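Local coordinates for monosaccharide ABC transporter substrate-binding protein, CUT2 family (Acidothermus cellulolyticus, PDB 4RU1) that binds myo-inositol in the cleft between its two lobes and, as in related solute-binding proteins, probably hands it to an ABC transporter for uptake, at residues Ile80-Pro85 / Val104-Ala109; Ile23-His28 / Leu54-Asp59; Asp112-Ser117 / Gly277-Thr282. One frame throughout, in Å; residues are numbered along the deposited sequence. Where two conformers were deposited one is given.

Interaction 1. Residues Ile80-Pro85 / Val104-Ala109. With INS (1,2,3,4,5,6-hexahydroxy-cyclohexane), chain M.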
loop_
_atom_site.group_PDB
_atom_site.type_symbol
_atom_site.label_atom_id
_atom_site.label_comp_id
_atom_site.label_asym_id
_atom_site.label_seq_id
_atom_site.Cartn_x
_atom_site.Cartn_y
_atom_site.Cartn_z
ATOM N N ILE A 80 -5.598 -17.722 5.579
ATOM C CA ILE A 80 -4.789 -17.036 4.630
ATOM C C ILE A 80 -5.165 -15.557 4.624
ATOM O O ILE A 80 -6.314 -15.193 4.524
ATOM C CB ILE A 80 -4.930 -17.609 3.217
ATOM C CG1 ILE A 80 -4.390 -19.090 3.148
ATOM C CG2 ILE A 80 -4.226 -16.690 2.178
ATOM C CD1 ILE A 80 -4.708 -19.817 1.875
ATOM N N ALA A 81 -4.131 -14.722 4.715
ATOM C CA ALA A 81 -4.224 -13.305 4.476
ATOM C C ALA A 81 -3.451 -12.966 3.215
ATOM O O ALA A 81 -2.217 -13.279 3.132
ATOM C CB ALA A 81 -3.668 -12.623 5.704
ATOM N N VAL A 82 -4.124 -12.411 2.200
ATOM C CA VAL A 82 -3.517 -12.285 0.886
ATOM C C VAL A 82 -3.747 -10.916 0.256
ATOM O O VAL A 82 -4.761 -10.269 0.470
ATOM C CB VAL A 82 -4.097 -13.348 -0.046
ATOM C CG1 VAL A 82 -5.580 -13.164 -0.330
ATOM C CG2 VAL A 82 -3.280 -13.459 -1.297
ATOM N N THR A 83 -2.764 -10.448 -0.513
ATOM C CA THR A 83 -2.890 -9.198 -1.321
ATOM C C THR A 83 -3.284 -9.527 -2.774
ATOM O O THR A 83 -2.920 -10.600 -3.282
ATOM C CB THR A 83 -1.591 -8.381 -1.306
ATOM O OG1 THR A 83 -0.600 -9.114 -2.051
ATOM C CG2 THR A 83 -1.121 -8.198 0.090
ATOM N N ILE A 84 -4.041 -8.672 -3.443
ATOM C CA ILE A 84 -4.543 -8.975 -4.775
ATOM C C ILE A 84 -4.229 -7.788 -5.716
ATOM O O ILE A 84 -5.105 -7.165 -6.282
ATOM C CB ILE A 84 -6.053 -9.264 -4.807
ATOM C CG1 ILE A 84 -6.499 -10.084 -3.612
ATOM C CG2 ILE A 84 -6.425 -9.953 -6.115
ATOM C CD1 ILE A 84 -7.969 -10.265 -3.476
ATOM N N PRO A 85 -2.933 -7.585 -6.034
ATOM C CA PRO A 85 -2.574 -6.540 -6.961
ATOM C C PRO A 85 -2.943 -6.854 -8.409
ATOM O O PRO A 85 -3.033 -6.003 -9.252
ATOM C CB PRO A 85 -1.051 -6.413 -6.783
ATOM C CG PRO A 85 -0.623 -7.812 -6.384
ATOM C CD PRO A 85 -1.744 -8.189 -5.410
ATOM N N VAL A 104 -10.195 -16.986 4.029
ATOM C CA VAL A 104 -9.260 -15.984 3.523
ATOM C C VAL A 104 -9.754 -14.571 3.800
ATOM O O VAL A 104 -10.966 -14.264 3.765
ATOM C CB VAL A 104 -8.988 -16.146 2.031
ATOM C CG1 VAL A 104 -10.283 -15.963 1.307
ATOM C CG2 VAL A 104 -7.960 -15.147 1.560
ATOM N N VAL A 105 -8.782 -13.753 4.136
ATOM C CA VAL A 105 -8.940 -12.308 4.279
ATOM C C VAL A 105 -8.001 -11.664 3.298
ATOM O O VAL A 105 -6.876 -12.130 3.147
ATOM C CB VAL A 105 -8.742 -11.838 5.709
ATOM C CG1 VAL A 105 -8.710 -10.301 5.841
ATOM C CG2 VAL A 105 -9.896 -12.388 6.571
ATOM N N ALA A 106 -8.482 -10.618 2.601
ATOM C CA ALA A 106 -7.668 -9.860 1.631
ATOM C C ALA A 106 -7.266 -8.537 2.249
ATOM O O ALA A 106 -7.931 -8.050 3.172
ATOM C CB ALA A 106 -8.332 -9.710 0.298
ATOM N N PHE A 107 -6.140 -7.993 1.851
ATOM C CA PHE A 107 -5.723 -6.760 2.421
ATOM C C PHE A 107 -4.779 -6.052 1.445
ATOM O O PHE A 107 -4.237 -6.661 0.496
ATOM C CB PHE A 107 -5.093 -6.927 3.833
ATOM C CG PHE A 107 -3.726 -7.551 3.816
ATOM C CD1 PHE A 107 -3.548 -8.907 3.631
ATOM C CD2 PHE A 107 -2.627 -6.764 4.095
ATOM C CE1 PHE A 107 -2.268 -9.483 3.601
ATOM C CE2 PHE A 107 -1.353 -7.321 4.038
ATOM C CZ PHE A 107 -1.188 -8.659 3.849
ATOM N N ASN A 108 -4.660 -4.734 1.619
ATOM C CA ASN A 108 -3.713 -3.851 0.973
ATOM C C ASN A 108 -4.002 -3.591 -0.539
ATOM O O ASN A 108 -4.030 -2.424 -0.947
ATOM C CB ASN A 108 -2.295 -4.294 1.093
ATOM C CG ASN A 108 -1.354 -3.312 0.463
ATOM O OD1 ASN A 108 -0.891 -3.543 -0.660
ATOM N ND2 ASN A 108 -1.076 -2.218 1.108
ATOM N N ALA A 109 -4.195 -4.645 -1.334
ATOM C CA ALA A 109 -4.510 -4.505 -2.736
ATOM C C ALA A 109 -5.653 -5.382 -3.101
ATOM O O ALA A 109 -5.674 -6.524 -2.705
ATOM C CB ALA A 109 -3.332 -4.829 -3.584
HETATM C C1 INS M . 2.097 1.019 -0.925
HETATM C C2 INS M . 3.455 1.083 -1.608
HETATM C C3 INS M . 4.007 -0.335 -1.755
HETATM C C4 INS M . 3.029 -1.295 -2.397
HETATM C C5 INS M . 1.738 -1.361 -1.646
HETATM C C6 INS M . 1.102 -0.011 -1.455
HETATM O O1 INS M . 1.478 2.309 -0.806
HETATM O O2 INS M . 3.200 1.575 -2.935
HETATM O O3 INS M . 5.182 -0.211 -2.582
HETATM O O4 INS M . 3.607 -2.620 -2.505
HETATM O O5 INS M . 0.751 -2.177 -2.317
HETATM O O6 INS M . -0.085 -0.098 -0.613
#

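Interaction 2. Residues Ile23-His28 / Leu54-Asp59. With INS (1,2,3,4,5,6-hexahydroxy-cyclohexane), chain M.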
loop_
_atom_site.group_PDB
_atom_site.type_symbol
_atom_site.label_atom_id
_atom_site.label_comp_id
_atom_site.label_asym_id
_atom_site.label_seq_id
_atom_site.Cartn_x
_atom_site.Cartn_y
_atom_site.Cartn_z
ATOM N N ILE A 23 -1.250 -19.100 10.426
ATOM C CA ILE A 23 -1.792 -18.200 9.373
ATOM C C ILE A 23 -0.717 -17.863 8.357
ATOM O O ILE A 23 0.366 -17.486 8.711
ATOM C CB ILE A 23 -2.352 -16.880 9.939
ATOM C CG1 ILE A 23 -3.311 -17.154 11.116
ATOM C CG2 ILE A 23 -2.952 -16.028 8.806
ATOM C CD1 ILE A 23 -4.590 -17.900 10.811
ATOM N N ALA A 24 -1.039 -18.088 7.052
ATOM C CA ALA A 24 -0.168 -17.657 5.928
ATOM C C ALA A 24 -0.498 -16.273 5.515
ATOM O O ALA A 24 -1.696 -16.025 5.147
ATOM C CB ALA A 24 -0.327 -18.555 4.711
ATOM N N MET A 25 0.482 -15.383 5.564
ATOM C CA MET A 25 0.322 -13.997 4.981
ATOM C C MET A 25 1.147 -13.943 3.710
ATOM O O MET A 25 2.392 -14.186 3.746
ATOM C CB MET A 25 0.773 -12.910 5.931
ATOM C CG MET A 25 0.755 -11.518 5.404
ATOM S SD MET A 25 1.021 -10.162 6.689
ATOM C CE MET A 25 -0.662 -10.141 7.343
ATOM N N ILE A 26 0.467 -13.701 2.576
ATOM C CA ILE A 26 1.029 -13.801 1.241
ATOM C C ILE A 26 0.874 -12.474 0.553
ATOM O O ILE A 26 -0.236 -11.925 0.425
ATOM C CB ILE A 26 0.284 -14.873 0.499
ATOM C CG1 ILE A 26 0.492 -16.219 1.209
ATOM C CG2 ILE A 26 0.833 -15.008 -0.903
ATOM C CD1 ILE A 26 -0.446 -17.324 0.719
ATOM N N THR A 27 1.997 -11.896 0.147
ATOM C CA THR A 27 1.969 -10.588 -0.451
ATOM C C THR A 27 2.786 -10.532 -1.770
ATOM O O THR A 27 3.349 -11.493 -2.268
ATOM C CB THR A 27 2.503 -9.547 0.523
ATOM O OG1 THR A 27 3.924 -9.545 0.390
ATOM C CG2 THR A 27 2.077 -9.800 1.930
ATOM N N HIS A 28 2.710 -9.364 -2.389
ATOM C CA HIS A 28 3.416 -9.018 -3.627
ATOM C C HIS A 28 4.667 -8.181 -3.418
ATOM O O HIS A 28 5.162 -7.638 -4.383
ATOM C CB HIS A 28 2.444 -8.284 -4.535
ATOM C CG HIS A 28 1.915 -6.999 -3.942
ATOM N ND1 HIS A 28 0.769 -6.979 -3.157
ATOM C CD2 HIS A 28 2.328 -5.724 -4.031
ATOM C CE1 HIS A 28 0.511 -5.749 -2.801
ATOM N NE2 HIS A 28 1.450 -4.966 -3.296
ATOM N N LEU A 54 2.809 -17.138 12.313
ATOM C CA LEU A 54 2.649 -16.351 11.099
ATOM C C LEU A 54 3.668 -16.828 10.118
ATOM O O LEU A 54 4.875 -16.708 10.398
ATOM C CB LEU A 54 2.846 -14.852 11.408
ATOM C CG LEU A 54 2.565 -13.971 10.170
ATOM C CD1 LEU A 54 1.110 -13.996 9.783
ATOM C CD2 LEU A 54 3.029 -12.551 10.459
ATOM N N LYS A 55 3.200 -17.353 8.996
ATOM C CA LYS A 55 4.078 -17.709 7.905
ATOM C C LYS A 55 3.938 -16.620 6.848
ATOM O O LYS A 55 2.907 -16.466 6.222
ATOM C CB LYS A 55 3.702 -19.087 7.343
ATOM C CG LYS A 55 3.912 -20.233 8.323
ATOM C CD LYS A 55 3.261 -21.527 7.864
ATOM C CE LYS A 55 4.223 -22.427 7.108
ATOM N NZ LYS A 55 3.551 -23.549 6.379
ATOM N N TYR A 56 5.008 -15.875 6.656
ATOM C CA TYR A 56 5.019 -14.771 5.692
ATOM C C TYR A 56 5.738 -15.152 4.432
ATOM O O TYR A 56 6.882 -15.648 4.523
ATOM C CB TYR A 56 5.631 -13.512 6.282
ATOM C CG TYR A 56 5.582 -12.274 5.361
ATOM C CD1 TYR A 56 6.542 -12.102 4.416
ATOM C CD2 TYR A 56 4.564 -11.371 5.398
ATOM C CE1 TYR A 56 6.560 -11.020 3.533
ATOM C CE2 TYR A 56 4.551 -10.249 4.546
ATOM C CZ TYR A 56 5.513 -10.097 3.570
ATOM O OH TYR A 56 5.491 -8.970 2.740
ATOM N N SER A 57 5.103 -14.948 3.258
ATOM C CA SER A 57 5.723 -15.214 1.975
ATOM C C SER A 57 5.325 -14.154 0.970
ATOM O O SER A 57 4.309 -13.426 1.096
ATOM C CB SER A 57 5.372 -16.570 1.455
ATOM O OG SER A 57 4.012 -16.804 1.280
ATOM N N ASN A 58 6.176 -13.985 -0.012
ATOM C CA ASN A 58 5.970 -12.938 -0.988
ATOM C C ASN A 58 6.655 -13.148 -2.307
ATOM O O ASN A 58 7.734 -13.763 -2.393
ATOM C CB ASN A 58 6.424 -11.562 -0.458
ATOM C CG ASN A 58 7.946 -11.494 -0.199
ATOM O OD1 ASN A 58 8.428 -12.207 0.698
ATOM N ND2 ASN A 58 8.698 -10.736 -1.010
ATOM N N ASP A 59 6.040 -12.570 -3.339
ATOM C CA ASP A 59 6.699 -12.509 -4.635
ATOM C C ASP A 59 6.071 -11.437 -5.489
ATOM O O ASP A 59 4.860 -11.423 -5.665
ATOM C CB ASP A 59 6.611 -13.874 -5.317
ATOM C CG ASP A 59 7.765 -14.078 -6.343
ATOM O OD1 ASP A 59 7.818 -13.321 -7.339
ATOM O OD2 ASP A 59 8.532 -14.999 -6.183
HETATM C C1 INS M . 2.097 1.019 -0.925
HETATM C C2 INS M . 3.455 1.083 -1.608
HETATM C C3 INS M . 4.007 -0.335 -1.755
HETATM C C4 INS M . 3.029 -1.295 -2.397
HETATM C C5 INS M . 1.738 -1.361 -1.646
HETATM C C6 INS M . 1.102 -0.011 -1.455
HETATM O O1 INS M . 1.478 2.309 -0.806
HETATM O O2 INS M . 3.200 1.575 -2.935
HETATM O O3 INS M . 5.182 -0.211 -2.582
HETATM O O4 INS M . 3.607 -2.620 -2.505
HETATM O O5 INS M . 0.751 -2.177 -2.317
HETATM O O6 INS M . -0.085 -0.098 -0.613
#

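Interaction 3. Residues Asp112-Ser117 / Gly277-Thr282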
loop_
_atom_site.group_PDB
_atom_site.type_symbol
_atom_site.label_atom_id
_atom_site.label_comp_id
_atom_site.label_asym_id
_atom_site.label_seq_id
_atom_site.Cartn_x
_atom_site.Cartn_y
_atom_site.Cartn_z
ATOM N N ASP A 112 -11.572 -3.771 -4.999
ATOM C CA ASP A 112 -12.677 -3.987 -5.966
ATOM C C ASP A 112 -12.939 -5.475 -6.325
ATOM O O ASP A 112 -13.976 -5.828 -6.922
ATOM C CB ASP A 112 -12.355 -3.227 -7.275
ATOM C CG ASP A 112 -12.040 -1.736 -7.061
ATOM O OD1 ASP A 112 -12.752 -1.049 -6.281
ATOM O OD2 ASP A 112 -11.080 -1.246 -7.719
ATOM N N GLN A 113 -12.005 -6.351 -5.986
ATOM C CA GLN A 113 -12.046 -7.757 -6.432
ATOM C C GLN A 113 -12.107 -8.823 -5.340
ATOM O O GLN A 113 -12.215 -10.019 -5.632
ATOM C CB GLN A 113 -10.824 -8.005 -7.293
ATOM C CG GLN A 113 -10.812 -7.171 -8.545
ATOM C CD GLN A 113 -10.162 -5.820 -8.406
ATOM O OE1 GLN A 113 -9.409 -5.540 -7.435
ATOM N NE2 GLN A 113 -10.416 -4.974 -9.378
ATOM N N TRP A 114 -11.981 -8.458 -4.067
ATOM C CA TRP A 114 -11.872 -9.495 -3.039
ATOM C C TRP A 114 -13.195 -10.226 -2.877
ATOM O O TRP A 114 -13.201 -11.420 -2.644
ATOM C CB TRP A 114 -11.413 -8.936 -1.663
ATOM C CG TRP A 114 -12.342 -7.962 -1.089
ATOM C CD1 TRP A 114 -12.371 -6.660 -1.340
ATOM C CD2 TRP A 114 -13.464 -8.240 -0.223
ATOM N NE1 TRP A 114 -13.428 -6.076 -0.694
ATOM C CE2 TRP A 114 -14.080 -7.023 0.064
ATOM C CE3 TRP A 114 -13.905 -9.380 0.454
ATOM C CZ2 TRP A 114 -15.217 -6.955 0.865
ATOM C CZ3 TRP A 114 -15.022 -9.310 1.196
ATOM C CH2 TRP A 114 -15.658 -8.114 1.430
ATOM N N LYS A 115 -14.317 -9.570 -2.960
ATOM C CA LYS A 115 -15.580 -10.215 -2.617
ATOM C C LYS A 115 -15.931 -11.303 -3.583
ATOM O O LYS A 115 -16.317 -12.425 -3.114
ATOM C CB LYS A 115 -16.686 -9.159 -2.573
ATOM C CG LYS A 115 -17.818 -9.546 -1.696
ATOM C CD LYS A 115 -18.757 -8.383 -1.531
ATOM C CE LYS A 115 -19.962 -8.881 -0.755
ATOM N NZ LYS A 115 -20.859 -7.737 -0.441
ATOM N N GLU A 116 -15.674 -11.092 -4.869
ATOM C CA GLU A 116 -15.950 -12.129 -5.903
ATOM C C GLU A 116 -15.157 -13.406 -5.631
ATOM O O GLU A 116 -15.589 -14.477 -6.044
ATOM C CB GLU A 116 -15.558 -11.676 -7.324
ATOM C CG GLU A 116 -15.826 -10.258 -7.837
ATOM C CD GLU A 116 -14.605 -9.618 -8.536
ATOM O OE1 GLU A 116 -13.571 -10.295 -8.711
ATOM O OE2 GLU A 116 -14.654 -8.418 -8.910
ATOM N N SER A 117 -13.967 -13.251 -5.049
ATOM C CA SER A 117 -13.052 -14.351 -4.804
ATOM C C SER A 117 -13.538 -15.312 -3.716
ATOM O O SER A 117 -13.065 -16.464 -3.636
ATOM C CB SER A 117 -11.623 -13.867 -4.459
ATOM O OG SER A 117 -11.530 -13.455 -3.095
ATOM N N GLY A 277 -19.591 -7.351 4.661
ATOM C CA GLY A 277 -19.597 -7.510 3.207
ATOM C C GLY A 277 -18.943 -6.407 2.427
ATOM O O GLY A 277 -18.937 -6.402 1.205
ATOM N N GLU A 278 -18.421 -5.404 3.169
ATOM C CA GLU A 278 -17.662 -4.341 2.532
ATOM C C GLU A 278 -16.327 -4.192 3.253
ATOM O O GLU A 278 -16.138 -4.694 4.380
ATOM C CB GLU A 278 -18.443 -3.015 2.410
ATOM C CG GLU A 278 -19.749 -3.226 1.601
ATOM C CD GLU A 278 -20.448 -1.980 1.085
ATOM O OE1 GLU A 278 -19.956 -0.860 1.351
ATOM O OE2 GLU A 278 -21.506 -2.159 0.404
ATOM N N ALA A 279 -15.420 -3.500 2.586
ATOM C CA ALA A 279 -14.088 -3.307 3.121
ATOM C C ALA A 279 -14.135 -2.537 4.428
ATOM O O ALA A 279 -14.996 -1.672 4.666
ATOM C CB ALA A 279 -13.162 -2.590 2.106
ATOM N N VAL A 280 -13.210 -2.864 5.315
ATOM C CA VAL A 280 -12.847 -2.074 6.497
ATOM C C VAL A 280 -11.701 -1.112 6.157
ATOM O O VAL A 280 -10.616 -1.526 5.771
ATOM C CB VAL A 280 -12.403 -2.959 7.627
ATOM C CG1 VAL A 280 -11.954 -2.147 8.841
ATOM C CG2 VAL A 280 -13.567 -3.887 7.960
ATOM N N LYS A 281 -11.944 0.187 6.369
ATOM C CA LYS A 281 -11.086 1.231 5.899
ATOM C C LYS A 281 -9.993 1.504 6.907
ATOM O O LYS A 281 -10.248 1.495 8.116
ATOM C CB LYS A 281 -11.863 2.511 5.765
ATOM C CG LYS A 281 -12.963 2.531 4.769
ATOM C CD LYS A 281 -13.526 3.959 4.698
ATOM C CE LYS A 281 -14.827 3.972 3.944
ATOM N NZ LYS A 281 -15.924 3.358 4.736
ATOM N N THR A 282 -8.757 1.653 6.410
ATOM C CA THR A 282 -7.600 1.987 7.254
ATOM C C THR A 282 -7.047 3.349 6.855
ATOM O O THR A 282 -5.994 3.790 7.357
ATOM C CB THR A 282 -6.517 0.861 7.143
ATOM O OG1 THR A 282 -6.147 0.821 5.746
ATOM C CG2 THR A 282 -7.067 -0.469 7.539
HETATM O O HOH W 1 -15.105 -3.611 -0.471
#

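Interaction 1. Residues Ile80-Pro85 / Val104-Ala109
Ile-84 N bonds to Ala-109 O at 2.8 Å, the donor lying 47° out of the carbonyl plane, where a regular parallel ladder would have it reach Phe-107 O. That oxygen is taken instead by Ala-109 N, 2.7 Å away, in a classic gamma turn centred on Asn-108 (phi 72°, psi -51°). Behind the turn, Val-105 N to Ile-80 O, Val-82 N to Val-105 O and Phe-107 N to Val-82 O tie strands 79-82 and 104-107, which helix 87-99 connects in a beta-alpha-beta unit. On the face of Val-82 and Ala-106, Ala-106 CB meets Ile-84 CD1 at 3.8 Å, and in one conformer Val-104 CG2 packs on Val-82 CG1. The Phe-107 ring reaches Ala-81 and Thr-83: Thr-83 CG2 sits over it, 4.0 Å from the centroid, in a CH-pi contact, while Ala-81 C lies at its edge. Thr-83 OG1 is engaged by His-28 and Glu-65. The turn presents the Asn-108 amide to the inositol, OD1 accepting from O5 at 2.7 Å and ND2 donating to O6 at 2.9 Å; ND2 also binds Glu-256. The amide fits one hydroxyl as donor and its neighbour as acceptor, probably favouring a ligand with both at this spacing.

Interaction 2. Residues Ile23-His28 / Leu54-Asp59
Leu-54 pairs with Ile-23 in a parallel ladder already under way between the two strands of a beta-alpha-beta unit, 21-27 and 52-58, joined through helix 35-49; strand 52-58 is an outermost strand of the first lobe's sheet. Leu-54 CD1 lies 4.0 Å from Met-25 CB, on the face covered by helices 35-49 and 253-270. Lys-55 pairs through its backbone: its N bonds to Ile-23 O, and its O accepts Met-25 N at 2.7 Å. Its side chain leaves on the opposite face.

Tyr-56 carries the side-chain contact. CG is anti to the backbone N (chi1 -176°), and the ring lies on the same face as Met-25 and Thr-27. Met-25 CG is 3.8 Å from Tyr-56 CD2, and the sulfur SD lies at the ring edge, in its plane, a Met-aromatic contact. Further out, Thr-27 crosses the tyrosine at about a right angle; its CG2 comes within 3.6 Å of CE2, and its OG1 donates to the phenol OH at 2.9 Å. The OH also bonds to Gln-29 OE1, and Arg-40 makes a cation-pi contact with the ring. An alanine in place of Tyr-56 would probably leave Thr-27 OG1 and Gln-29 OE1 without their phenol partner and open a gap beside the Met-25 sulfur.

Ser-57 is bonded through both N and O, to Met-25 O and Thr-27 N, and its OG rests 3.6 Å from Ile-26 CG1. Asn-58 puts CB against Thr-27 OG1, while its ND2 turns to Gln-29 O. Asp-59 N closes the ladder on Thr-27 O, its OD1 being held by Asp-61 N. Across from it His-28, with ND1 on Thr-83 OG1, points NE2 at the inositol: O5 sits in the imidazole plane, 3.0 Å from NE2.

Interaction 3. Residues Asp112-Ser117 / Gly277-Thr282
The carbonyl oxygen of Gly-277 is met by two neighbouring side chains. Lys-115 NZ bonds to it at 2.9 Å, approaching at a C=O...N angle of 125°, and the same lysine lays its CE alongside, 3.3 Å from that oxygen. Trp-114 adds its CH2 atom, 3.7 Å from Gly-277 O. The lysine spans the distance by being fully extended beyond CG. Glu-278 OE2 lies 5.7 Å from Lys-115 NZ, too far for a salt bridge, though its charge may still favour the ammonium group in this place.

Gly-277 has a positive phi (83°), a backbone conformation in which a CB would press on the preceding carbonyl oxygen and also come tightly against Lys-115 NZ. Trp-114 continues along the chain: CZ2 is 3.8 Å from Glu-278 C, and Glu-278 CA lies at the indole edge, in the ring plane.

In the type I periplasmic binding protein fold, this contact sits at one border of the first lobe's sheet. The short, weakly bonded helix at about 114-117 comes between strands 104-107 and 121-124 in the chain. Residues 277-282 bring in a short, weakly bonded outermost strand, 280-281, which pairs with 121-124 through Val-280. Tyr-122 of that neighbouring strand stacks on the Trp-114 ring.

A water bridges the two segments in the plane of the indole. It accepts from Trp-114 NE1 at 3.0 Å and, weakly, from Ala-279 N at 3.1 Å. Indole CG lies between the backbone N and the carbonyl carbon (chi1 62°), which sets CG on the side of 277-279. At the helix itself, Ser-117 OG donates to Trp-114 O at 2.7 Å, reinforcing a weak backbone bond from Ser-117 N to the same oxygen.

All three contacts belong to the sheet of the first lobe. Interaction 1 lies in its buried interior, interaction 2 reaches one outermost strand and is partly buried, and interaction 3 lies at the surface by the other. Interactions 1 and 2 share a seam, since strands 21-27 and 79-82 are neighbours and Ala-81 O takes Ile-26 N; both also end at the inositol. Interaction 3 touches interaction 1 through Trp-114, whose CB packs on Ala-106, but stays about 11 Å from interaction 2 at the nearest atoms. Backbone ladders dominate the first two, with mostly apolar side chains in interaction 1 and hydroxyls added in interaction 2; a lysine-carbonyl bond and a water serve the third.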